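Hypothetical protein PA3499 (Pseudomonas aeruginosa, PDB 2IG8) is of unknown function but belongs to the YjgF-like clan of small alpha/beta proteins and assembles from three copies of its chain. Local coordinates at residues R5-A10 with S21-V26; T36-T41 with L119-L124; N77-N82 with L134-A139. One frame throughout, in Å; residues are numbered along the deposited sequence.

From the N terminus, interaction 1 comes first. It pairs strand 4-6 with strand 23-26 and closes a loop of ten residues that has neither helix nor strand. It is complete before the other two begin. Interaction 2 starts at the end of strand 29-36 and reaches the loop before strand 126-133. Interaction 3 joins the start of strand 78-85 to the chain that leaves strand 126-133. Interactions 2 and 3 cross, because their segments alternate along the chain. They lie on opposite sides of the chain's centre, their own centres about 25 Å apart. Interactions 1 and 3 touch through L25 and L134. Interactions 1 and 2 both border the second subunit.

Interaction 1 (R5-A10 with S21-V26); sequences RRIRAA and SNALLV
A strand pair at one edge of the sheet, as counted within this chain, forms here, with 4-6 running antiparallel to 23-26. R5 and L25 are the hydrogen-bonded pair. R5 N donates to L25 O at 3.0 Å, and L25 N returns a bond to R5 O at 2.9 Å. Both donors lie in the plane of the carbonyl they meet. I7 N continues the pairing to A23 O at 3.0 Å, but from above the carbonyl plane (41° out of it). Between the same two residues a water accepts from A23 N and donates to I7 O, bridging the segments. In this YjgF-like fold the helix 53-70 packs against the sheet, and I7 and A23 both touch it. The I7 and L25 side chains cross obliquely, I7 CG1 3.8 Å from L25 CB. The R5 chain runs extended alongside L25, and L25 CD2 sits over one face of its guanidinium, 3.2 Å from R5 NH2. R6 and L24 share the other face of the sheet, R6 CG 3.5 Å from L24 CD2. The bend at chi2 (-84°) turns the rest of the R6 chain toward S21, with S21 OG over one face of the guanidinium. That hydroxyl is hydrogen-bonded to F108 O of the second subunit.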
loop_
_atom_site.group_PDB
_atom_site.type_symbol
_atom_site.label_atom_id
_atom_site.label_comp_id
_atom_site.label_asym_id
_atom_site.label_seq_id
_atom_site.Cartn_x
_atom_site.Cartn_y
_atom_site.Cartn_z
ATOM N N ARG B 5 17.828 7.286 8.994
ATOM C CA ARG B 5 17.720 7.942 10.285
ATOM C C ARG B 5 16.281 8.068 10.717
ATOM O O ARG B 5 15.379 8.423 9.944
ATOM C CB ARG B 5 18.489 9.276 10.363
ATOM C CG ARG B 5 17.811 10.526 9.897
ATOM C CD ARG B 5 18.584 11.792 10.338
ATOM N NE ARG B 5 17.773 13.008 10.140
ATOM C CZ ARG B 5 17.728 13.736 9.019
ATOM N NH1 ARG B 5 16.934 14.811 8.947
ATOM N NH2 ARG B 5 18.464 13.401 7.958
ATOM N N ARG B 6 16.081 7.754 11.982
ATOM C CA ARG B 6 14.782 7.827 12.574
ATOM C C ARG B 6 14.419 9.288 12.746
ATOM O O ARG B 6 15.205 10.070 13.271
ATOM C CB ARG B 6 14.799 7.114 13.908
ATOM C CG ARG B 6 13.635 6.228 14.067
ATOM C CD ARG B 6 12.507 6.982 14.549
ATOM N NE ARG B 6 11.513 6.138 15.189
ATOM C CZ ARG B 6 11.710 5.449 16.301
ATOM N NH1 ARG B 6 12.898 5.449 16.891
ATOM N NH2 ARG B 6 10.709 4.743 16.820
ATOM N N ILE B 7 13.235 9.656 12.281
ATOM C CA ILE B 7 12.799 11.044 12.332
ATOM C C ILE B 7 11.815 11.159 13.456
ATOM O O ILE B 7 10.811 10.457 13.472
ATOM C CB ILE B 7 12.118 11.484 11.024
ATOM C CG1 ILE B 7 13.114 11.416 9.867
ATOM C CG2 ILE B 7 11.535 12.901 11.170
ATOM C CD1 ILE B 7 14.299 12.322 10.036
ATOM N N ARG B 8 12.115 12.036 14.402
ATOM C CA ARG B 8 11.228 12.272 15.537
ATOM C C ARG B 8 10.605 13.660 15.519
ATOM O O ARG B 8 11.308 14.664 15.675
ATOM C CB ARG B 8 12.008 12.087 16.812
ATOM C CG ARG B 8 12.610 10.725 16.901
ATOM C CD ARG B 8 13.466 10.640 18.111
ATOM N NE ARG B 8 14.137 9.354 18.271
ATOM C CZ ARG B 8 13.535 8.208 18.586
ATOM N NH1 ARG B 8 14.268 7.118 18.749
ATOM N NH2 ARG B 8 12.214 8.135 18.732
ATOM N N ALA B 9 9.288 13.697 15.337
ATOM C CA ALA B 9 8.501 14.912 15.492
ATOM C C ALA B 9 7.991 14.997 16.952
ATOM O O ALA B 9 7.418 14.035 17.471
ATOM C CB ALA B 9 7.336 14.901 14.510
ATOM N N ALA B 10 8.191 16.137 17.603
ATOM C CA ALA B 10 7.819 16.305 19.029
ATOM C C ALA B 10 6.352 16.001 19.322
ATOM O O ALA B 10 6.030 15.356 20.335
ATOM C CB ALA B 10 8.122 17.707 19.487
ATOM N N SER B 21 8.038 2.563 13.847
ATOM C CA SER B 21 8.576 3.913 13.857
ATOM C C SER B 21 7.624 4.821 13.093
ATOM O O SER B 21 7.177 4.475 11.986
ATOM C CB SER B 21 9.955 3.955 13.191
ATOM O OG SER B 21 10.909 3.204 13.923
ATOM N N ASN B 22 7.316 5.981 13.663
ATOM C CA ASN B 22 6.417 6.930 12.983
ATOM C C ASN B 22 6.992 7.376 11.650
ATOM O O ASN B 22 6.270 7.431 10.652
ATOM C CB ASN B 22 6.102 8.154 13.875
ATOM C CG ASN B 22 5.078 7.845 14.951
ATOM O OD1 ASN B 22 5.029 8.509 15.995
ATOM N ND2 ASN B 22 4.257 6.840 14.715
ATOM N N ALA B 23 8.287 7.685 11.628
ATOM C CA ALA B 23 8.940 8.083 10.381
ATOM C C ALA B 23 10.421 7.677 10.311
ATOM O O ALA B 23 11.166 7.784 11.297
ATOM C CB ALA B 23 8.767 9.590 10.157
ATOM N N LEU B 24 10.831 7.196 9.140
ATOM C CA LEU B 24 12.217 6.811 8.878
ATOM C C LEU B 24 12.607 7.462 7.574
ATOM O O LEU B 24 11.923 7.258 6.563
ATOM C CB LEU B 24 12.371 5.293 8.723
ATOM C CG LEU B 24 11.990 4.382 9.891
ATOM C CD1 LEU B 24 11.952 2.959 9.398
ATOM C CD2 LEU B 24 12.966 4.523 11.039
ATOM N N LEU B 25 13.700 8.227 7.604
ATOM C CA LEU B 25 14.253 8.849 6.406
ATOM C C LEU B 25 15.265 7.862 5.844
ATOM O O LEU B 25 16.246 7.507 6.497
ATOM C CB LEU B 25 14.891 10.200 6.735
ATOM C CG LEU B 25 15.489 10.987 5.567
ATOM C CD1 LEU B 25 14.419 11.372 4.558
ATOM C CD2 LEU B 25 16.203 12.221 6.084
ATOM N N VAL B 26 14.976 7.371 4.652
ATOM C CA VAL B 26 15.750 6.317 4.019
ATOM C C VAL B 26 16.268 6.913 2.730
ATOM O O VAL B 26 15.550 6.965 1.733
ATOM C CB VAL B 26 14.863 5.087 3.732
ATOM C CG1 VAL B 26 15.626 4.051 2.901
ATOM C CG2 VAL B 26 14.331 4.494 5.049
HETATM O O HOH W 1 9.666 8.197 14.232
#

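Interaction 2 (T36-T41 with L119-L124); sequences TAHPAT and LVFPEL
This is a packing contact of a loop and the helix start after it with a second loop, made of one aromatic stack and an apolar patch, at one end of the sheet in the YjgF-like fold. It joins the turn between strand 29-36 and helix 40-46 to the loop before strand 126-133. The rings of H38 and F121 stack face to face, centroids 3.7 Å apart and planes at 17°. H38 CG is anti to the backbone N (chi1 -177°), which carries the imidazole out to F121. H38 ND1 comes over the F121 ring near its rim, 3.3 Å from F121 CE2. The H38-P39 peptide bond is cis, and P39 CB lies over the opposite face of the imidazole. F121 is also in a cation-pi contact with K91 of the second subunit. An ST turn shapes the first segment, H38 N donating to T36 OG1 at 3.3 Å. The second segment folds into a type I turn from F121 to L124. E123 packs its CB against T41 CB at 4.0 Å, while its carboxylate forms a salt bridge with R42. L124 fits between the two threonines: its CD1 meets T36 CG2 at 3.6 Å, and its CD2 meets T41 OG1 at 3.6 Å.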
loop_
_atom_site.group_PDB
_atom_site.type_symbol
_atom_site.label_atom_id
_atom_site.label_comp_id
_atom_site.label_asym_id
_atom_site.label_seq_id
_atom_site.Cartn_x
_atom_site.Cartn_y
_atom_site.Cartn_z
ATOM N N THR B 36 -3.348 8.775 11.992
ATOM C CA THR B 36 -4.744 8.897 12.356
ATOM C C THR B 36 -4.926 10.155 13.221
ATOM O O THR B 36 -3.938 10.769 13.678
ATOM C CB THR B 36 -5.251 7.701 13.170
ATOM O OG1 THR B 36 -4.786 7.822 14.517
ATOM C CG2 THR B 36 -4.808 6.355 12.576
ATOM N N ALA B 37 -6.189 10.510 13.468
ATOM C CA ALA B 37 -6.506 11.687 14.250
ATOM C C ALA B 37 -6.608 11.400 15.772
ATOM O O ALA B 37 -7.009 12.252 16.532
ATOM C CB ALA B 37 -7.792 12.372 13.706
ATOM N N HIS B 38 -6.211 10.211 16.205
ATOM C CA HIS B 38 -6.120 9.875 17.632
ATOM C C HIS B 38 -4.797 10.455 18.180
ATOM O O HIS B 38 -3.769 10.343 17.530
ATOM C CB HIS B 38 -6.129 8.353 17.805
ATOM C CG HIS B 38 -6.112 7.896 19.234
ATOM N ND1 HIS B 38 -4.962 7.480 19.862
ATOM C CD2 HIS B 38 -7.097 7.802 20.156
ATOM C CE1 HIS B 38 -5.239 7.146 21.113
ATOM N NE2 HIS B 38 -6.525 7.344 21.323
ATOM N N PRO B 39 -4.792 10.985 19.406
ATOM C CA PRO B 39 -5.858 11.064 20.427
ATOM C C PRO B 39 -6.820 12.240 20.392
ATOM O O PRO B 39 -7.732 12.269 21.216
ATOM C CB PRO B 39 -5.065 11.065 21.735
ATOM C CG PRO B 39 -3.799 11.803 21.393
ATOM C CD PRO B 39 -3.484 11.414 19.956
ATOM N N ALA B 40 -6.664 13.168 19.438
ATOM C CA ALA B 40 -7.559 14.313 19.311
ATOM C C ALA B 40 -9.022 13.851 19.185
ATOM O O ALA B 40 -9.921 14.476 19.761
ATOM C CB ALA B 40 -7.151 15.171 18.114
ATOM N N THR B 41 -9.231 12.759 18.441
ATOM C CA THR B 41 -10.558 12.164 18.229
ATOM C C THR B 41 -11.173 11.677 19.535
ATOM O O THR B 41 -12.381 11.782 19.717
ATOM C CB THR B 41 -10.544 10.998 17.239
ATOM O OG1 THR B 41 -9.449 10.092 17.508
ATOM C CG2 THR B 41 -10.450 11.506 15.790
ATOM N N LEU B 119 -10.543 0.423 12.003
ATOM C CA LEU B 119 -9.277 1.074 12.323
ATOM C C LEU B 119 -8.955 0.867 13.787
ATOM O O LEU B 119 -9.803 0.417 14.560
ATOM C CB LEU B 119 -9.348 2.572 11.978
ATOM C CG LEU B 119 -9.630 2.883 10.503
ATOM C CD1 LEU B 119 -9.820 4.393 10.302
ATOM C CD2 LEU B 119 -8.521 2.347 9.570
ATOM N N VAL B 120 -7.729 1.199 14.182
ATOM C CA VAL B 120 -7.232 0.849 15.505
ATOM C C VAL B 120 -7.916 1.464 16.722
ATOM O O VAL B 120 -7.766 0.919 17.794
ATOM C CB VAL B 120 -5.695 1.020 15.639
ATOM C CG1 VAL B 120 -4.955 0.010 14.715
ATOM C CG2 VAL B 120 -5.277 2.441 15.386
ATOM N N PHE B 121 -8.626 2.580 16.576
ATOM C CA PHE B 121 -9.466 3.122 17.648
ATOM C C PHE B 121 -10.871 3.356 17.126
ATOM O O PHE B 121 -11.066 3.708 15.931
ATOM C CB PHE B 121 -8.855 4.394 18.239
ATOM C CG PHE B 121 -7.499 4.176 18.818
ATOM C CD1 PHE B 121 -7.356 3.535 20.022
ATOM C CD2 PHE B 121 -6.365 4.580 18.136
ATOM C CE1 PHE B 121 -6.104 3.324 20.565
ATOM C CE2 PHE B 121 -5.109 4.357 18.662
ATOM C CZ PHE B 121 -4.981 3.736 19.869
ATOM N N PRO B 122 -11.868 3.139 17.996
ATOM C CA PRO B 122 -13.246 3.160 17.551
ATOM C C PRO B 122 -13.734 4.536 17.093
ATOM O O PRO B 122 -14.655 4.605 16.289
ATOM C CB PRO B 122 -14.019 2.642 18.769
ATOM C CG PRO B 122 -13.145 2.936 19.921
ATOM C CD PRO B 122 -11.758 2.820 19.424
ATOM N N GLU B 123 -13.084 5.611 17.539
ATOM C CA GLU B 123 -13.496 6.973 17.141
ATOM C C GLU B 123 -13.024 7.356 15.733
ATOM O O GLU B 123 -13.483 8.370 15.173
ATOM C CB GLU B 123 -12.969 8.010 18.135
ATOM C CG GLU B 123 -13.432 7.798 19.565
ATOM C CD GLU B 123 -12.510 6.919 20.404
ATOM O OE1 GLU B 123 -11.672 6.162 19.866
ATOM O OE2 GLU B 123 -12.638 7.008 21.639
ATOM N N LEU B 124 -12.102 6.569 15.167
ATOM C CA LEU B 124 -11.477 6.888 13.884
ATOM C C LEU B 124 -12.403 6.650 12.683
ATOM O O LEU B 124 -13.125 5.633 12.607
ATOM C CB LEU B 124 -10.186 6.087 13.695
ATOM C CG LEU B 124 -9.068 6.294 14.730
ATOM C CD1 LEU B 124 -7.822 5.452 14.331
ATOM C CD2 LEU B 124 -8.727 7.777 14.911
#

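Interaction 3 (N77-N82 with L134-A139); sequences NLYKLN and LDIDLA
I136 lays the tip of its side chain over the backbone of N77, with I136 CD1 3.5 Å from N77 O. I136 CG1 takes the crowded position between the backbone N and the carbonyl carbon (chi1 71°). With chi2 anti (174°), I136 CD1 also reaches Y79 CB at 4.0 Å, the two side chains crossing at about a right angle. The far end of the tyrosine ring leads away, and its hydroxyl is hydrogen-bonded to E29. L138 comes in from further along the chain. Its two methyls straddle the L78 carbonyl oxygen, L138 CD2 lying 3.3 Å from L78 O. N77 turns its side-chain amide to the 134-139 segment, where it lies against L134. The contact joins the start of strand 78-85 to the tail that follows strand 126-133, its neighbour in the sheet. A classic beta bulge interrupts strand 78-85 here, as Y79 and K80 both face W131. In the tail, D137 forms an Asx turn: A139 N donates to D137 OD1 at 3.1 Å, meeting it from above the carboxylate plane. The third subunit adds to the surroundings, with its T2 packing on I136 and its L24 on L138. I136 and L138 thus cover the backbone oxygens of N77 and L78 with methyl groups and help shield them from solvent at this buried spot, while the N77 amide adds a polar element near I136 O.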
loop_
_atom_site.group_PDB
_atom_site.type_symbol
_atom_site.label_atom_id
_atom_site.label_comp_id
_atom_site.label_asym_id
_atom_site.label_seq_id
_atom_site.Cartn_x
_atom_site.Cartn_y
_atom_site.Cartn_z
ATOM N N ASN B 77 6.591 17.514 -1.020
ATOM C CA ASN B 77 7.340 16.259 -1.068
ATOM C C ASN B 77 6.457 15.012 -1.201
ATOM O O ASN B 77 6.941 13.954 -1.578
ATOM C CB ASN B 77 8.180 16.096 0.202
ATOM C CG ASN B 77 9.292 17.125 0.330
ATOM O OD1 ASN B 77 9.786 17.700 -0.657
ATOM N ND2 ASN B 77 9.717 17.335 1.555
ATOM N N LEU B 78 5.174 15.143 -0.858
ATOM C CA LEU B 78 4.218 14.037 -0.906
ATOM C C LEU B 78 3.907 13.672 -2.359
ATOM O O LEU B 78 3.615 14.568 -3.156
ATOM C CB LEU B 78 2.927 14.431 -0.188
ATOM C CG LEU B 78 3.036 14.606 1.329
ATOM C CD1 LEU B 78 1.881 15.394 1.904
ATOM C CD2 LEU B 78 3.144 13.222 1.982
ATOM N N TYR B 79 4.007 12.388 -2.699
ATOM C CA TYR B 79 3.656 11.920 -4.041
ATOM C C TYR B 79 2.564 10.845 -4.059
ATOM O O TYR B 79 2.024 10.549 -5.104
ATOM C CB TYR B 79 4.906 11.444 -4.798
ATOM C CG TYR B 79 5.610 10.248 -4.218
ATOM C CD1 TYR B 79 5.187 8.960 -4.517
ATOM C CD2 TYR B 79 6.694 10.397 -3.362
ATOM C CE1 TYR B 79 5.837 7.848 -3.988
ATOM C CE2 TYR B 79 7.336 9.284 -2.807
ATOM C CZ TYR B 79 6.904 8.020 -3.131
ATOM O OH TYR B 79 7.544 6.912 -2.617
ATOM N N LYS B 80 2.203 10.284 -2.908
ATOM C CA LYS B 80 1.097 9.315 -2.867
ATOM C C LYS B 80 0.451 9.341 -1.488
ATOM O O LYS B 80 1.150 9.473 -0.475
ATOM C CB LYS B 80 1.559 7.895 -3.226
ATOM C CG LYS B 80 0.425 6.846 -3.184
ATOM C CD LYS B 80 0.839 5.414 -3.601
ATOM C CE LYS B 80 0.571 5.118 -5.055
ATOM N NZ LYS B 80 0.876 3.687 -5.459
ATOM N N LEU B 81 -0.874 9.245 -1.466
ATOM C CA LEU B 81 -1.643 9.132 -0.228
ATOM C C LEU B 81 -2.617 7.973 -0.378
ATOM O O LEU B 81 -3.536 8.026 -1.215
ATOM C CB LEU B 81 -2.427 10.414 0.029
ATOM C CG LEU B 81 -1.655 11.713 0.166
ATOM C CD1 LEU B 81 -2.603 12.940 0.188
ATOM C CD2 LEU B 81 -0.806 11.694 1.386
ATOM N N ASN B 82 -2.403 6.907 0.380
ATOM C CA ASN B 82 -3.390 5.845 0.429
ATOM C C ASN B 82 -4.288 6.026 1.638
ATOM O O ASN B 82 -3.811 6.141 2.771
ATOM C CB ASN B 82 -2.733 4.498 0.393
ATOM C CG ASN B 82 -2.102 4.213 -0.968
ATOM O OD1 ASN B 82 -2.428 4.867 -1.975
ATOM N ND2 ASN B 82 -1.194 3.312 -0.997
ATOM N N LEU B 134 12.165 13.904 -0.137
ATOM C CA LEU B 134 12.624 15.258 0.168
ATOM C C LEU B 134 13.203 16.024 -1.039
ATOM O O LEU B 134 13.416 17.238 -0.957
ATOM C CB LEU B 134 13.667 15.206 1.284
ATOM C CG LEU B 134 13.181 14.609 2.611
ATOM C CD1 LEU B 134 14.301 14.615 3.640
ATOM C CD2 LEU B 134 11.987 15.350 3.124
ATOM N N ASP B 135 13.433 15.327 -2.149
ATOM C CA ASP B 135 14.087 15.917 -3.317
ATOM C C ASP B 135 13.134 16.213 -4.481
ATOM O O ASP B 135 13.585 16.385 -5.614
ATOM C CB ASP B 135 15.240 15.009 -3.760
ATOM C CG ASP B 135 14.787 13.614 -4.161
ATOM O OD1 ASP B 135 13.663 13.193 -3.838
ATOM O OD2 ASP B 135 15.582 12.916 -4.799
ATOM N N ILE B 136 11.824 16.257 -4.205
ATOM C CA ILE B 136 10.822 16.629 -5.199
ATOM C C ILE B 136 9.903 17.721 -4.659
ATOM O O ILE B 136 9.792 17.906 -3.445
ATOM C CB ILE B 136 9.964 15.416 -5.646
ATOM C CG1 ILE B 136 9.016 14.963 -4.520
ATOM C CG2 ILE B 136 10.865 14.268 -6.087
ATOM C CD1 ILE B 136 8.042 13.891 -4.922
ATOM N N ASP B 137 9.243 18.441 -5.561
ATOM C CA ASP B 137 8.163 19.369 -5.172
ATOM C C ASP B 137 7.074 19.320 -6.215
ATOM O O ASP B 137 7.263 19.811 -7.320
ATOM C CB ASP B 137 8.702 20.782 -5.001
ATOM C CG ASP B 137 7.648 21.778 -4.505
ATOM O OD1 ASP B 137 6.435 21.453 -4.364
ATOM O OD2 ASP B 137 8.063 22.924 -4.254
ATOM N N LEU B 138 5.924 18.739 -5.870
ATOM C CA LEU B 138 4.851 18.548 -6.852
ATOM C C LEU B 138 4.322 19.847 -7.470
ATOM O O LEU B 138 3.774 19.835 -8.591
ATOM C CB LEU B 138 3.684 17.752 -6.270
ATOM C CG LEU B 138 3.563 16.271 -6.637
ATOM C CD1 LEU B 138 4.804 15.486 -6.276
ATOM C CD2 LEU B 138 2.311 15.684 -6.000
ATOM N N ALA B 139 4.460 20.950 -6.756
ATOM C CA ALA B 139 4.062 22.258 -7.288
ATOM C C ALA B 139 4.782 22.589 -8.619
ATOM O O ALA B 139 4.255 23.334 -9.469
ATOM C CB ALA B 139 4.318 23.353 -6.232
#